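Side-chain contacts in alkyl hydroperoxide reductase AhpD (Deinococcus radiodurans R1, PDB 6K40), which probably reduces peroxides as an antioxidant enzyme of the AhpD-like, carboxymuconolactone decarboxylase family: residues 93-98 and 179-184; 138-143 and 169-174; 152-157 and 162-167. All blocks are in the same frame, centred on the assembly; numbering follows the deposited sequence.

In the fold
From the N terminus, the first segment to enter a contact is the start of helix 93-107; the end of helix 127-141 and then helix 151-156 follow. The long helix 161-184 then comes back to all three, in reverse order. Contact 3, at its beginning, closes a loop of only four residues; contact 2, near its middle, closes one of 25 residues that encloses contact 3; contact 1, at its end, closes one of 80 that encloses both. The loops are thus nested one within the next, and none crosses another. Contacts 1 and 3 lie about 26 Å apart, centre to centre, on opposite sides of the chain's centre, with contact 2 roughly midway along this all-helical fold.

Contact 1 (93-98 and 179-184); sequences VYCAVS and RVSSAL
The ring of Tyr94 is approached obliquely by Ser181 OG, whose nearest ring atom, Tyr94 CG, is 4.4 Å away. At the root of the ring the two methylenes meet, Tyr94 CB to Ser181 CB at 4.2 Å, where the helices come closest. With CG swung opposite the backbone N (chi1 -169°), the ring leads away from helix 161-184, and its hydroxyl is hydrogen-bonded to Val46 N. Cys95 also points its CB toward the other segment, yet its SG stays 4.4 Å from Ser181 OG, and the two are not hydrogen-bonded. Ser181 OG instead turns back on its own helix, in a weak hydrogen bond with Thr177 O. On the other helix, Ser98 OG donates to Tyr94 O at 2.8 Å; it lies 36° above the carbonyl plane, and Tyr94 O also takes the backbone N-H of Ser98. The contact is small but buried, and it borders Cys92 and Cys95, a CXXC motif that is the redox-active pair in AhpD proteins and probably here too. A glycerol about 3 Å from the Cys95 side chain, probably from the crystallisation liquor, is consistent with a pocket. Cys92 touches Ser181 and Ser182, while Cys95 packs on Thr177 and Asn178, earlier in helix 161-184. Helix 190-194 meets Val97 and Ser98, and Gln122 of the second subunit hydrogen-bonds Val93 N, so helix 93-107 starts between helix 161-184 and the dimer partner.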
# COMPACT_ATOMS: atom_id res chain seq x y z
N VAL A 93 2.56 -7.94 -3.47
CA VAL A 93 3.71 -7.07 -3.23
C VAL A 93 4.48 -6.84 -4.52
O VAL A 93 4.91 -5.72 -4.81
CB VAL A 93 4.60 -7.65 -2.13
CG1 VAL A 93 5.93 -6.91 -2.07
CG2 VAL A 93 3.89 -7.60 -0.79
N TYR A 94 4.69 -7.90 -5.31
CA TYR A 94 5.44 -7.75 -6.56
C TYR A 94 4.80 -6.70 -7.45
O TYR A 94 5.46 -5.74 -7.88
CB TYR A 94 5.53 -9.09 -7.30
CG TYR A 94 6.51 -9.06 -8.46
CD1 TYR A 94 6.19 -8.44 -9.67
CD2 TYR A 94 7.76 -9.65 -8.35
CE1 TYR A 94 7.09 -8.40 -10.72
CE2 TYR A 94 8.67 -9.62 -9.39
CZ TYR A 94 8.33 -8.99 -10.57
OH TYR A 94 9.23 -8.96 -11.61
N CYS A 95 3.50 -6.87 -7.73
CA CYS A 95 2.84 -5.95 -8.65
C CYS A 95 2.69 -4.57 -8.03
O CYS A 95 2.90 -3.56 -8.70
CB CYS A 95 1.49 -6.52 -9.08
SG CYS A 95 1.55 -8.08 -10.00
N ALA A 96 2.41 -4.51 -6.72
CA ALA A 96 2.34 -3.22 -6.05
C ALA A 96 3.63 -2.43 -6.23
O ALA A 96 3.62 -1.30 -6.72
CB ALA A 96 2.02 -3.39 -4.56
N VAL A 97 4.77 -3.05 -5.90
CA VAL A 97 6.05 -2.34 -5.97
C VAL A 97 6.38 -1.95 -7.41
O VAL A 97 6.64 -0.78 -7.72
CB VAL A 97 7.16 -3.19 -5.34
CG1 VAL A 97 8.52 -2.55 -5.58
CG2 VAL A 97 6.91 -3.36 -3.85
N SER A 98 6.37 -2.93 -8.33
CA SER A 98 6.85 -2.65 -9.68
C SER A 98 5.92 -1.67 -10.40
O SER A 98 6.38 -0.69 -11.01
CB SER A 98 7.00 -3.96 -10.47
OG SER A 98 5.83 -4.74 -10.43
N ARG A 179 -2.56 -13.06 -8.67
CA ARG A 179 -2.73 -14.41 -8.16
C ARG A 179 -1.51 -15.27 -8.44
O ARG A 179 -1.05 -16.01 -7.56
CB ARG A 179 -4.00 -15.03 -8.76
CG ARG A 179 -5.24 -14.59 -8.00
CD ARG A 179 -6.51 -14.78 -8.80
NE ARG A 179 -7.67 -14.48 -7.96
CZ ARG A 179 -8.27 -13.30 -7.92
NH1 ARG A 179 -7.84 -12.30 -8.68
NH2 ARG A 179 -9.32 -13.12 -7.12
N VAL A 180 -0.94 -15.16 -9.64
CA VAL A 180 0.27 -15.93 -9.95
C VAL A 180 1.40 -15.55 -8.99
O VAL A 180 2.02 -16.42 -8.35
CB VAL A 180 0.68 -15.74 -11.42
CG1 VAL A 180 2.04 -16.37 -11.68
CG2 VAL A 180 -0.37 -16.34 -12.34
N SER A 181 1.67 -14.25 -8.87
CA SER A 181 2.80 -13.79 -8.07
C SER A 181 2.63 -14.09 -6.59
O SER A 181 3.59 -14.45 -5.91
CB SER A 181 3.01 -12.29 -8.28
OG SER A 181 3.45 -12.00 -9.59
N SER A 182 1.40 -13.98 -6.07
CA SER A 182 1.18 -14.24 -4.65
C SER A 182 1.19 -15.74 -4.36
O SER A 182 1.68 -16.17 -3.31
CB SER A 182 -0.13 -13.61 -4.17
OG SER A 182 -0.29 -12.29 -4.64
N ALA A 183 0.66 -16.55 -5.28
CA ALA A 183 0.64 -17.99 -5.07
C ALA A 183 2.05 -18.57 -5.11
O ALA A 183 2.36 -19.51 -4.37
CB ALA A 183 -0.24 -18.65 -6.12
N LEU A 184 2.92 -18.03 -5.97
CA LEU A 184 4.24 -18.61 -6.15
C LEU A 184 5.36 -17.81 -5.49
O LEU A 184 6.54 -18.13 -5.69
CB LEU A 184 4.53 -18.79 -7.64
CG LEU A 184 3.47 -19.63 -8.36
CD1 LEU A 184 3.78 -19.69 -9.84
CD2 LEU A 184 3.40 -21.03 -7.76

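Contact 2 (138-143 and 169-174); sequences KLTLRP and QVIAMF
Thr140 and Ile171 mark the closest approach of the two backbones, with their CA atoms 7.3 Å apart. Residues 138-141 are the last of helix 127-141, which Arg142 leaves with non-helical angles; 169-174 lie within the long helix 161-184. Ile171 directs its CB at the partner helix, and its CG2 methyl does most of the touching. This branch reaches across to Leu139, 3.7 Å from Leu139 CD2 and 4.0 Å from Leu139 CB. The same methyl also meets the hydroxyl of Thr140, with OG1 3.9 Å from Ile171 CG2. With its CG opposite the backbone N (chi1 -172°) and chi2 at 54°, Leu139 brings CD2 up to the methyl; the two side chains run at a slant to each other. Tyr135 and Ala136, a turn earlier on helix 127-141, extend the surface against Ile171, and Met146 packs on Leu139. Thr140 OG1 has its polar partners elsewhere: it is hydrogen-bonded to Ala136 O and to Asn175 ND2. The same Asn175 amide nitrogen also hydrogen-bonds Ile171 O, so one side chain ties the threonine of one helix to a backbone carbonyl of the other. The chemistry is therefore of two kinds side by side. Apolar methyl packing fills the space where the helices approach, while the buried hydroxyl is satisfied by its own helix and by Asn175, which probably fixes the rotation of the Thr140 side chain next to the Ile171 methyl.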
# COMPACT_ATOMS: atom_id res chain seq x y z
N LYS A 138 -14.63 -2.50 -8.26
CA LYS A 138 -15.80 -3.38 -8.31
C LYS A 138 -15.49 -4.67 -9.06
O LYS A 138 -15.87 -5.76 -8.61
CB LYS A 138 -16.99 -2.66 -8.94
CG LYS A 138 -18.32 -3.30 -8.57
CD LYS A 138 -19.45 -2.91 -9.50
CE LYS A 138 -20.60 -3.91 -9.38
NZ LYS A 138 -21.92 -3.33 -9.74
N LEU A 139 -14.78 -4.56 -10.19
CA LEU A 139 -14.48 -5.75 -10.98
C LEU A 139 -13.50 -6.67 -10.26
O LEU A 139 -13.54 -7.89 -10.46
CB LEU A 139 -13.92 -5.35 -12.35
CG LEU A 139 -13.73 -6.47 -13.38
CD1 LEU A 139 -15.01 -7.27 -13.58
CD2 LEU A 139 -13.24 -5.91 -14.70
N THR A 140 -12.63 -6.12 -9.41
CA THR A 140 -11.71 -6.95 -8.65
C THR A 140 -12.41 -7.63 -7.48
O THR A 140 -12.21 -8.83 -7.24
CB THR A 140 -10.53 -6.11 -8.14
OG1 THR A 140 -9.82 -5.57 -9.26
CG2 THR A 140 -9.58 -6.97 -7.31
N LEU A 141 -13.23 -6.89 -6.73
CA LEU A 141 -13.78 -7.41 -5.49
C LEU A 141 -15.12 -8.11 -5.66
O LEU A 141 -15.40 -9.07 -4.92
CB LEU A 141 -13.93 -6.28 -4.47
CG LEU A 141 -12.64 -5.59 -4.03
CD1 LEU A 141 -12.94 -4.51 -2.99
CD2 LEU A 141 -11.66 -6.61 -3.47
N ARG A 142 -15.94 -7.69 -6.61
CA ARG A 142 -17.29 -8.24 -6.79
C ARG A 142 -17.56 -8.53 -8.27
O ARG A 142 -18.48 -7.96 -8.86
CB ARG A 142 -18.34 -7.28 -6.23
CG ARG A 142 -18.25 -7.07 -4.73
CD ARG A 142 -19.19 -5.96 -4.27
NE ARG A 142 -18.68 -4.64 -4.59
CZ ARG A 142 -19.38 -3.70 -5.22
NH1 ARG A 142 -20.63 -3.94 -5.60
NH2 ARG A 142 -18.84 -2.51 -5.47
N PRO A 143 -16.79 -9.43 -8.88
CA PRO A 143 -16.98 -9.68 -10.33
C PRO A 143 -18.37 -10.19 -10.68
O PRO A 143 -18.84 -9.95 -11.80
CB PRO A 143 -15.90 -10.72 -10.65
CG PRO A 143 -15.62 -11.39 -9.35
CD PRO A 143 -15.76 -10.31 -8.31
N GLN A 169 -9.68 -5.54 -19.90
CA GLN A 169 -8.59 -6.49 -20.05
C GLN A 169 -7.47 -6.23 -19.05
O GLN A 169 -6.92 -7.17 -18.47
CB GLN A 169 -8.03 -6.42 -21.47
CG GLN A 169 -8.55 -7.49 -22.40
CD GLN A 169 -8.15 -7.23 -23.83
OE1 GLN A 169 -7.61 -8.11 -24.50
NE2 GLN A 169 -8.42 -6.03 -24.32
N VAL A 170 -7.13 -4.96 -18.82
CA VAL A 170 -6.04 -4.65 -17.90
C VAL A 170 -6.41 -5.02 -16.47
O VAL A 170 -5.62 -5.64 -15.74
CB VAL A 170 -5.65 -3.16 -18.02
CG1 VAL A 170 -4.73 -2.75 -16.88
CG2 VAL A 170 -4.98 -2.91 -19.36
N ILE A 171 -7.63 -4.67 -16.04
CA ILE A 171 -8.07 -5.01 -14.69
C ILE A 171 -8.05 -6.52 -14.49
O ILE A 171 -7.53 -7.02 -13.48
CB ILE A 171 -9.47 -4.42 -14.42
CG1 ILE A 171 -9.42 -2.89 -14.40
CG2 ILE A 171 -10.03 -4.96 -13.10
CD1 ILE A 171 -10.75 -2.23 -14.72
N ALA A 172 -8.59 -7.26 -15.45
CA ALA A 172 -8.63 -8.71 -15.31
C ALA A 172 -7.23 -9.33 -15.39
O ALA A 172 -6.92 -10.29 -14.67
CB ALA A 172 -9.57 -9.29 -16.38
N MET A 173 -6.36 -8.76 -16.23
CA MET A 173 -5.00 -9.27 -16.36
C MET A 173 -4.21 -9.06 -15.08
O MET A 173 -3.36 -9.89 -14.73
CB MET A 173 -4.32 -8.59 -17.54
CG MET A 173 -2.83 -8.88 -17.71
SD MET A 173 -2.38 -10.63 -17.73
CE MET A 173 -3.56 -11.29 -18.90
N PHE A 174 -4.48 -7.97 -14.36
CA PHE A 174 -3.77 -7.82 -13.10
C PHE A 174 -4.41 -8.66 -12.00
O PHE A 174 -3.71 -9.12 -11.10
CB PHE A 174 -3.67 -6.34 -12.73
CG PHE A 174 -2.53 -5.66 -13.42
CD1 PHE A 174 -1.24 -5.84 -12.96
CD2 PHE A 174 -2.75 -4.92 -14.56
CE1 PHE A 174 -0.18 -5.25 -13.62
CE2 PHE A 174 -1.69 -4.33 -15.22
CZ PHE A 174 -0.40 -4.49 -14.75

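Contact 3 (152-157 and 162-167); sequences APLRAA and EAILEA
Ile164 faces helix 151-156 with its outermost methyl, CD1, which serves both the buried and the exposed half of this contact. Ile164 accounts for 73 Å² of the 145 Å² buried between the segments. The inner half is the enclosed one: CD1 meets the Leu154 methylene, 4.2 Å from Leu154 CB, in apolar packing of two buried residues. The backbones are nearest here too, with the CA atoms of Leu154 and Ile164 7.3 Å apart. Ile164 reaches so far because its CG1 lies opposite the carbonyl carbon (chi1 -71°) and the chain then stays extended (chi2 177°), holding CD1 well out from its helix. The closer approach lies on the solvent side, where Arg155, whose CB does not aim at the partner, comes nearer farther along its chain: Arg155 CG is 3.8 Å from Ile164 CD1. From CG to NE the arginine is stretched out and crosses the isoleucine at about a right angle, with CD1 over one face of the guanidinium, 4.3 Å from Arg155 NE. Although the arginine is exposed in the assembly, a salt bridge from its NH2 to Asp161 OD1, in the last residue before the second segment, probably limits the rotation of the guanidinium. Leu159, in the short connection between the helices, also packs on Ile164. Leu154 rests on Met132 and Tyr135 as well, so helix 151-156 lies against both helix 127-141 and the start of helix 161-184; Ala163 and Ala167 of the latter touch Leu74.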
# COMPACT_ATOMS: atom_id res chain seq x y z
N ALA A 152 -21.63 3.12 -17.60
CA ALA A 152 -22.08 4.50 -17.81
C ALA A 152 -21.06 5.55 -17.36
O ALA A 152 -20.82 6.49 -18.13
CB ALA A 152 -23.43 4.71 -17.11
N PRO A 153 -20.45 5.47 -16.17
CA PRO A 153 -19.42 6.47 -15.83
C PRO A 153 -18.25 6.47 -16.79
O PRO A 153 -17.76 7.55 -17.18
CB PRO A 153 -19.00 6.08 -14.41
CG PRO A 153 -20.16 5.30 -13.87
CD PRO A 153 -20.68 4.54 -15.05
N LEU A 154 -17.77 5.29 -17.19
CA LEU A 154 -16.66 5.20 -18.12
C LEU A 154 -16.98 5.93 -19.42
O LEU A 154 -16.14 6.68 -19.95
CB LEU A 154 -16.31 3.74 -18.40
CG LEU A 154 -15.94 2.89 -17.17
CD1 LEU A 154 -15.60 1.46 -17.58
CD2 LEU A 154 -14.78 3.52 -16.41
N ARG A 155 -18.18 5.73 -19.96
CA ARG A 155 -18.58 6.45 -21.16
C ARG A 155 -18.75 7.94 -20.88
O ARG A 155 -18.49 8.76 -21.77
CB ARG A 155 -19.87 5.86 -21.73
CG ARG A 155 -19.68 4.48 -22.33
CD ARG A 155 -20.87 4.06 -23.18
NE ARG A 155 -20.56 2.86 -23.96
CZ ARG A 155 -21.12 1.67 -23.75
NH1 ARG A 155 -22.01 1.51 -22.79
NH2 ARG A 155 -20.77 0.63 -24.51
N ALA A 156 -19.15 8.31 -19.66
CA ALA A 156 -19.26 9.73 -19.34
C ALA A 156 -17.89 10.40 -19.29
O ALA A 156 -17.79 11.61 -19.50
CB ALA A 156 -19.99 9.92 -18.01
N ALA A 157 -16.85 9.62 -19.02
CA ALA A 157 -15.48 10.11 -19.01
C ALA A 157 -14.83 10.11 -20.39
O ALA A 157 -13.64 10.41 -20.50
CB ALA A 157 -14.64 9.28 -18.04
N GLU A 162 -13.45 0.60 -27.51
CA GLU A 162 -12.13 -0.02 -27.56
C GLU A 162 -11.34 0.25 -26.28
O GLU A 162 -10.69 -0.65 -25.74
CB GLU A 162 -11.37 0.48 -28.79
CG GLU A 162 -11.91 -0.06 -30.12
CD GLU A 162 -13.14 0.69 -30.62
OE1 GLU A 162 -13.42 1.79 -30.11
OE2 GLU A 162 -13.83 0.17 -31.52
N ALA A 163 -11.39 1.49 -25.79
CA ALA A 163 -10.71 1.82 -24.54
C ALA A 163 -11.34 1.09 -23.36
O ALA A 163 -10.64 0.68 -22.43
CB ALA A 163 -10.73 3.33 -24.31
N ILE A 164 -12.66 0.90 -23.39
CA ILE A 164 -13.33 0.17 -22.31
C ILE A 164 -12.90 -1.29 -22.32
O ILE A 164 -12.62 -1.88 -21.27
CB ILE A 164 -14.85 0.32 -22.43
CG1 ILE A 164 -15.27 1.75 -22.05
CG2 ILE A 164 -15.56 -0.70 -21.56
CD1 ILE A 164 -16.76 2.01 -22.22
N LEU A 165 -12.84 -1.90 -23.51
CA LEU A 165 -12.35 -3.28 -23.62
C LEU A 165 -10.92 -3.39 -23.12
O LEU A 165 -10.57 -4.33 -22.41
CB LEU A 165 -12.47 -3.76 -25.06
CG LEU A 165 -11.86 -5.10 -25.44
CD1 LEU A 165 -12.33 -6.21 -24.51
CD2 LEU A 165 -12.18 -5.45 -26.89
N GLU A 166 -10.08 -2.41 -23.47
CA GLU A 166 -8.69 -2.42 -23.01
C GLU A 166 -8.61 -2.31 -21.49
O GLU A 166 -7.82 -3.01 -20.85
CB GLU A 166 -7.91 -1.29 -23.68
CG GLU A 166 -6.41 -1.32 -23.42
CD GLU A 166 -5.63 -0.44 -24.38
OE1 GLU A 166 -4.85 0.42 -23.91
OE2 GLU A 166 -5.79 -0.61 -25.61
N ALA A 167 -9.42 -1.43 -20.90
CA ALA A 167 -9.40 -1.25 -19.45
C ALA A 167 -9.88 -2.51 -18.73
O ALA A 167 -9.30 -2.91 -17.71
CB ALA A 167 -10.25 -0.05 -19.05